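Local coordinates for protein NADP-dependent 2-hydroxyacid dehydrogenase (Rhizobium etli, PDB 4XCV) that probably catalyses the reversible interconversion of 2-oxo acids and 2-hydroxy acids, using NADPH as the redox cofactor, at residues 140-145 and 218-223; 171-174 and 180-183. All coordinates share one frame; numbering follows the deposited sequence. Where two conformers were deposited one is given.

Contact 1: 140-145 and 218-223; sequences EVTVGV and KLRRDG
The guanidinium of R220 is met obliquely by the T142 side chain: OG1 of T142 stands 3.2 Å from NH2 of R220, and the threonine CB is 3.6 Å from the same nitrogen. The place is the start of strand 142-146 in the parallel sheet of the Rossmann-type NAD-binding domain, approached by the loop that leaves helix 213-216. The two side chains cross at about a right angle, and NH2 alone of the arginine comes near the threonine. R220 has the reach for this because CG lies anti to the backbone N (chi1 -178°) before the chain bends at chi3 (64°); a second conformer is modelled, so the position described is one of two.

The contact is small and mainly polar, and a third residue does much of the binding. The carboxylate oxygen OD2 of D195 forms a salt bridge with R220 NH2 and also accepts the backbone N-H of T142, joining loop and strand through one atom. Threonine suits this buried spot: its hydroxyl serves several partners, among them ND2 of N165, while its side chain also touches I167 of the neighbouring strand 165-169. Arginine suits the loop, since a long arm can carry its charged end from the loop to a carboxylate at the strand, with NH2 also donating weakly to a water.

That water completes the junction. It lies 2.7 Å from T142 OG1, accepts the weak bond from R220 NH2 at 3.0 Å, and donates another weak one, 3.1 Å long, to the carbonyl oxygen of E140.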
loop_
_atom_site.group_PDB
_atom_site.type_symbol
_atom_site.label_atom_id
_atom_site.label_comp_id
_atom_site.label_asym_id
_atom_site.label_seq_id
_atom_site.Cartn_x
_atom_site.Cartn_y
_atom_site.Cartn_z
ATOM N N GLU A 140 -11.969 -1.264 9.799
ATOM C CA GLU A 140 -12.171 -2.106 10.970
ATOM C C GLU A 140 -10.922 -2.269 11.815
ATOM O O GLU A 140 -10.970 -2.870 12.878
ATOM C CB GLU A 140 -12.702 -3.492 10.550
ATOM C CG GLU A 140 -14.111 -3.452 9.976
ATOM C CD GLU A 140 -15.111 -2.843 10.920
ATOM O OE1 GLU A 140 -15.063 -3.170 12.122
ATOM O OE2 GLU A 140 -15.941 -2.006 10.483
ATOM N N VAL A 141 -9.783 -1.749 11.356
ATOM C CA VAL A 141 -8.492 -1.970 11.974
ATOM C C VAL A 141 -7.922 -0.627 12.419
ATOM O O VAL A 141 -7.954 0.369 11.659
ATOM C CB VAL A 141 -7.548 -2.657 10.970
ATOM C CG1 VAL A 141 -6.128 -2.721 11.521
ATOM C CG2 VAL A 141 -8.092 -4.025 10.627
ATOM N N THR A 142 -7.432 -0.573 13.641
ATOM C CA THR A 142 -6.799 0.658 14.136
ATOM C C THR A 142 -5.292 0.550 14.072
ATOM O O THR A 142 -4.658 -0.342 14.660
ATOM C CB THR A 142 -7.193 0.942 15.568
ATOM O OG1 THR A 142 -8.618 1.159 15.618
ATOM C CG2 THR A 142 -6.496 2.176 16.163
ATOM N N VAL A 143 -4.719 1.472 13.313
ATOM C CA VAL A 143 -3.265 1.677 13.299
ATOM C C VAL A 143 -2.910 2.755 14.319
ATOM O O VAL A 143 -3.458 3.872 14.287
ATOM C CB VAL A 143 -2.754 2.087 11.902
ATOM C CG1 VAL A 143 -1.242 2.169 11.944
ATOM C CG2 VAL A 143 -3.208 1.099 10.837
ATOM N N GLY A 144 -2.045 2.385 15.276
ATOM C CA GLY A 144 -1.535 3.298 16.283
ATOM C C GLY A 144 -0.138 3.733 15.926
ATOM O O GLY A 144 0.787 2.911 15.946
ATOM N N VAL A 145 0.016 5.017 15.573
ATOM C CA VAL A 145 1.312 5.554 15.170
ATOM C C VAL A 145 2.004 6.167 16.386
ATOM O O VAL A 145 1.479 7.083 17.014
ATOM C CB VAL A 145 1.152 6.561 14.028
ATOM C CG1 VAL A 145 2.503 7.073 13.596
ATOM C CG2 VAL A 145 0.432 5.894 12.854
ATOM N N LYS A 218 0.276 -5.570 25.784
ATOM C CA LYS A 218 -0.748 -4.521 25.977
ATOM C C LYS A 218 -1.517 -4.163 24.708
ATOM O O LYS A 218 -2.549 -3.503 24.772
ATOM C CB LYS A 218 -0.095 -3.281 26.558
ATOM C CG LYS A 218 0.310 -3.491 28.008
ATOM C CD LYS A 218 1.014 -2.255 28.520
ATOM C CE LYS A 218 1.493 -2.370 29.941
ATOM N NZ LYS A 218 2.525 -1.299 30.098
ATOM N N LEU A 219 -1.067 -4.632 23.556
ATOM C CA LEU A 219 -1.762 -4.344 22.299
ATOM C C LEU A 219 -3.100 -5.041 22.262
ATOM O O LEU A 219 -3.335 -6.033 22.977
ATOM C CB LEU A 219 -0.905 -4.798 21.116
ATOM C CG LEU A 219 0.324 -3.916 20.883
ATOM C CD1 LEU A 219 1.299 -4.569 19.900
ATOM C CD2 LEU A 219 -0.067 -2.531 20.405
ATOM N N ARG A 220 -3.993 -4.539 21.421
ATOM C CA ARG A 220 -5.340 -5.050 21.386
ATOM C C ARG A 220 -5.357 -6.552 21.000
ATOM O O ARG A 220 -4.799 -6.916 19.942
ATOM C CB ARG A 220 -6.227 -4.215 20.468
ATOM C CG ARG A 220 -7.646 -4.727 20.483
ATOM C CD ARG A 220 -8.698 -3.678 20.234
ATOM N NE ARG A 220 -8.613 -3.079 18.918
ATOM C CZ ARG A 220 -9.342 -2.033 18.552
ATOM N NH1 ARG A 220 -10.201 -1.491 19.424
ATOM N NH2 ARG A 220 -9.227 -1.517 17.334
ATOM N N ARG A 221 -6.031 -7.373 21.827
ATOM C CA ARG A 221 -6.087 -8.850 21.607
ATOM C C ARG A 221 -7.366 -9.307 20.896
ATOM O O ARG A 221 -7.417 -10.455 20.415
ATOM C CB ARG A 221 -5.973 -9.600 22.923
ATOM C CG ARG A 221 -4.593 -9.513 23.538
ATOM C CD ARG A 221 -4.606 -9.923 24.991
ATOM N NE ARG A 221 -3.269 -9.717 25.541
ATOM C CZ ARG A 221 -2.783 -10.299 26.626
ATOM N NH1 ARG A 221 -3.515 -11.166 27.334
ATOM N NH2 ARG A 221 -1.549 -10.018 26.992
ATOM N N ASP A 222 -8.402 -8.477 20.850
ATOM C CA ASP A 222 -9.665 -8.948 20.323
ATOM C C ASP A 222 -10.092 -8.153 19.105
ATOM O O ASP A 222 -11.283 -7.951 18.867
ATOM C CB ASP A 222 -10.742 -8.940 21.421
ATOM C CG ASP A 222 -11.072 -7.538 21.946
ATOM O OD1 ASP A 222 -10.374 -6.552 21.603
ATOM O OD2 ASP A 222 -12.044 -7.432 22.731
ATOM N N GLY A 223 -9.092 -7.720 18.334
ATOM C CA GLY A 223 -9.315 -6.914 17.143
ATOM C C GLY A 223 -9.545 -7.690 15.848
ATOM O O GLY A 223 -9.502 -8.922 15.795
HETATM O O HOH W 1 -10.677 -0.457 14.877
#

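Contact 2: 171-174 and 180-183. With NDP (NADPH dihydro-nicotinamide-adenine-dinucleotide phosphate), chain B.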
loop_
_atom_site.group_PDB
_atom_site.type_symbol
_atom_site.label_atom_id
_atom_site.label_comp_id
_atom_site.label_asym_id
_atom_site.label_seq_id
_atom_site.Cartn_x
_atom_site.Cartn_y
_atom_site.Cartn_z
ATOM N N ARG A 171 5.071 12.533 22.666
ATOM C CA ARG A 171 5.458 12.983 24.000
ATOM C C ARG A 171 4.513 14.061 24.506
ATOM O O ARG A 171 4.055 14.036 25.686
ATOM C CB ARG A 171 6.937 13.462 23.956
ATOM C CG ARG A 171 7.577 13.582 25.305
ATOM C CD ARG A 171 9.100 13.764 25.187
ATOM N NE ARG A 171 9.485 15.010 24.503
ATOM C CZ ARG A 171 9.647 16.210 25.047
ATOM N NH1 ARG A 171 9.476 16.400 26.346
ATOM N NH2 ARG A 171 9.983 17.251 24.278
ATOM N N THR A 172 4.227 15.020 23.660
ATOM C CA THR A 172 3.174 16.010 23.851
ATOM C C THR A 172 2.053 15.710 22.903
ATOM O O THR A 172 2.268 15.525 21.706
ATOM C CB THR A 172 3.721 17.433 23.596
ATOM O OG1 THR A 172 4.724 17.703 24.569
ATOM C CG2 THR A 172 2.653 18.463 23.741
ATOM N N ARG A 173 0.807 15.679 23.395
ATOM C CA ARG A 173 -0.336 15.375 22.534
ATOM C C ARG A 173 -0.429 16.349 21.356
ATOM O O ARG A 173 -0.328 17.565 21.585
ATOM C CB ARG A 173 -1.614 15.427 23.361
ATOM C CG ARG A 173 -2.857 15.256 22.505
ATOM C CD ARG A 173 -4.118 15.123 23.329
ATOM N NE ARG A 173 -5.228 15.094 22.393
ATOM C CZ ARG A 173 -5.948 16.154 22.046
ATOM N NH1 ARG A 173 -5.763 17.338 22.614
ATOM N NH2 ARG A 173 -6.868 16.011 21.100
ATOM N N LYS A 174 -0.616 15.820 20.157
ATOM C CA LYS A 174 -0.881 16.642 18.952
ATOM C C LYS A 174 -2.360 16.866 18.754
ATOM O O LYS A 174 -3.236 16.132 19.282
ATOM C CB LYS A 174 -0.365 15.938 17.719
ATOM C CG LYS A 174 1.071 15.680 17.791
ATOM C CD LYS A 174 1.896 16.948 17.736
ATOM C CE LYS A 174 3.349 16.639 18.021
ATOM N NZ LYS A 174 3.605 16.768 19.501
ATOM N N GLU A 180 -7.689 10.438 16.908
ATOM C CA GLU A 180 -7.546 10.519 18.364
ATOM C C GLU A 180 -6.038 10.516 18.652
ATOM O O GLU A 180 -5.293 9.731 18.062
ATOM C CB GLU A 180 -8.207 9.332 19.036
ATOM C CG GLU A 180 -9.724 9.262 18.941
ATOM C CD GLU A 180 -10.256 8.144 19.817
ATOM O OE1 GLU A 180 -10.347 6.969 19.358
ATOM O OE2 GLU A 180 -10.564 8.440 20.992
ATOM N N THR A 181 -5.598 11.431 19.516
ATOM C CA THR A 181 -4.174 11.550 19.852
ATOM C C THR A 181 -3.987 11.589 21.346
ATOM O O THR A 181 -4.803 12.162 22.084
ATOM C CB THR A 181 -3.567 12.819 19.223
ATOM O OG1 THR A 181 -4.353 13.942 19.569
ATOM C CG2 THR A 181 -3.440 12.662 17.699
ATOM N N PHE A 182 -2.904 10.975 21.773
ATOM C CA PHE A 182 -2.621 10.713 23.182
ATOM C C PHE A 182 -1.278 11.278 23.610
ATOM O O PHE A 182 -0.332 11.334 22.815
ATOM C CB PHE A 182 -2.644 9.184 23.386
ATOM C CG PHE A 182 -4.011 8.589 23.207
ATOM C CD1 PHE A 182 -4.919 8.594 24.248
ATOM C CD2 PHE A 182 -4.407 8.170 21.967
ATOM C CE1 PHE A 182 -6.213 8.155 24.072
ATOM C CE2 PHE A 182 -5.703 7.691 21.767
ATOM C CZ PHE A 182 -6.589 7.662 22.825
ATOM N N ASP A 183 -1.214 11.671 24.881
ATOM C CA ASP A 183 0.007 12.125 25.532
ATOM C C ASP A 183 0.883 10.929 25.979
ATOM O O ASP A 183 0.410 9.835 26.079
ATOM C CB ASP A 183 -0.397 13.006 26.731
ATOM C CG ASP A 183 0.669 13.158 27.726
ATOM O OD1 ASP A 183 1.444 14.118 27.580
ATOM O OD2 ASP A 183 0.763 12.271 28.641
HETATM P PA NDP B . 10.629 14.029 14.690
HETATM O O1A NDP B . 10.006 14.969 13.706
HETATM O O2A NDP B . 11.693 14.516 15.652
HETATM O O5B NDP B . 9.428 13.373 15.519
HETATM C C5B NDP B . 9.731 12.537 16.641
HETATM C C4B NDP B . 8.414 12.137 17.264
HETATM O O4B NDP B . 8.692 11.199 18.300
HETATM C C3B NDP B . 7.690 13.312 17.877
HETATM O O3B NDP B . 6.267 13.173 17.691
HETATM C C2B NDP B . 8.064 13.154 19.327
HETATM O O2B NDP B . 7.111 13.708 20.275
HETATM C C1B NDP B . 8.066 11.634 19.469
HETATM N N9A NDP B . 8.803 11.163 20.644
HETATM C C8A NDP B . 10.114 11.373 20.873
HETATM N N7A NDP B . 10.432 10.885 22.112
HETATM C C5A NDP B . 9.268 10.410 22.649
HETATM C C6A NDP B . 8.931 9.867 23.889
HETATM N N6A NDP B . 9.856 9.637 24.822
HETATM N N1A NDP B . 7.654 9.530 24.101
HETATM C C2A NDP B . 6.716 9.728 23.149
HETATM N N3A NDP B . 6.960 10.257 21.938
HETATM C C4A NDP B . 8.256 10.578 21.732
HETATM O O3 NDP B . 11.260 12.764 13.924
HETATM P PN NDP B . 10.902 12.165 12.476
HETATM O O1N NDP B . 9.429 11.927 12.452
HETATM O O2N NDP B . 11.440 12.999 11.414
HETATM O O5D NDP B . 11.737 10.826 12.498
HETATM C C5D NDP B . 11.539 9.855 13.535
HETATM C C4D NDP B . 12.753 8.918 13.509
HETATM O O4D NDP B . 12.710 8.095 12.351
HETATM C C3D NDP B . 14.093 9.594 13.411
HETATM O O3D NDP B . 14.560 10.025 14.702
HETATM C C2D NDP B . 14.990 8.535 12.791
HETATM O O2D NDP B . 15.680 7.814 13.840
HETATM C C1D NDP B . 14.032 7.579 12.141
HETATM N N1N NDP B . 14.181 7.409 10.693
HETATM C C2N NDP B . 14.301 6.156 10.150
HETATM C C3N NDP B . 14.542 5.976 8.830
HETATM C C7N NDP B . 14.630 4.672 8.225
HETATM O O7N NDP B . 15.207 4.607 7.113
HETATM N N7N NDP B . 14.118 3.579 8.761
HETATM C C4N NDP B . 14.602 7.144 7.925
HETATM C C5N NDP B . 14.423 8.412 8.608
HETATM C C6N NDP B . 14.256 8.557 9.904
HETATM P P2B NDP B . 6.761 15.291 20.226
HETATM O O1X NDP B . 5.980 15.547 21.473
HETATM O O2X NDP B . 8.100 16.007 20.188
HETATM O O3X NDP B . 6.032 15.530 18.967
HETATM O O HOH W 2 0.324 15.982 26.174
HETATM O O HOH W 3 -7.922 13.468 20.199
HETATM O O HOH W 4 -0.275 12.828 20.354
#
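R173 and T181 cross at about a right angle, the arginine arm running extended from CG to NE alongside T181 of strand 180-182. NE of R173 donates to O of T181 at 3.0 Å. The bond is bent, 138° at the hydrogen: the oxygen sits at the guanidinium edge, in its plane, whereas the nitrogen stands above the carbonyl plane. A water at the guanidinium edge links R173 NH2 to T181 N, so the arginine holds the backbone of T181 at O directly and at N through the water.

T181 faces the loop. With chi1 at 52° its OG1 sits between the backbone N and the carbonyl carbon, and from there it donates a very short bond, 2.5 Å, to O of K174. Threonine fits this buried place because it supplies a donor close to the chain.

K174 leads the other way. Its chain, bent at chi2 and chi4, carries NZ to the phosphate on the adenosine ribose of NADPH, 2.8 Å from O3X, while a further bond of 2.9 Å from NZ to O of T172 steadies the ammonium. The backbone N of T172 adds a straight bond of 2.9 Å to O1X. R171 spreads over one adenine face, its CD 4.1 Å from C6A, and NE goes on to Y320. An alanine in place of K174 would probably leave O3X without its ammonium partner and the phosphate charge less well balanced.

The loop thus follows a Rossmann strand and greets a 2'-phosphate with a positive charge and a backbone N-H, a chemistry consistent with preference for NADPH over NADH.

Overall arrangement
From the N terminus the chain first builds a separate five-stranded sheet, then enters the cofactor-binding domain, where 140-145 opens an interior strand, 142-146. Strand 165-169 follows, and contact 2 closes a short loop between 171-174 and 180-183, with five residues intervening, as the chain turns into the outermost strand 180-182. Only after strand 196-199 and helix 213-216 does 218-223 return to close contact 1, a far longer loop that encloses the whole of contact 2. The centres are about 17 Å apart and the contacts do not touch. Both reach the same parallel sheet: contact 1 ties a loop to the start of an interior strand, contact 2 ties the loop that holds the 2'-phosphate to the outermost strand of that sheet.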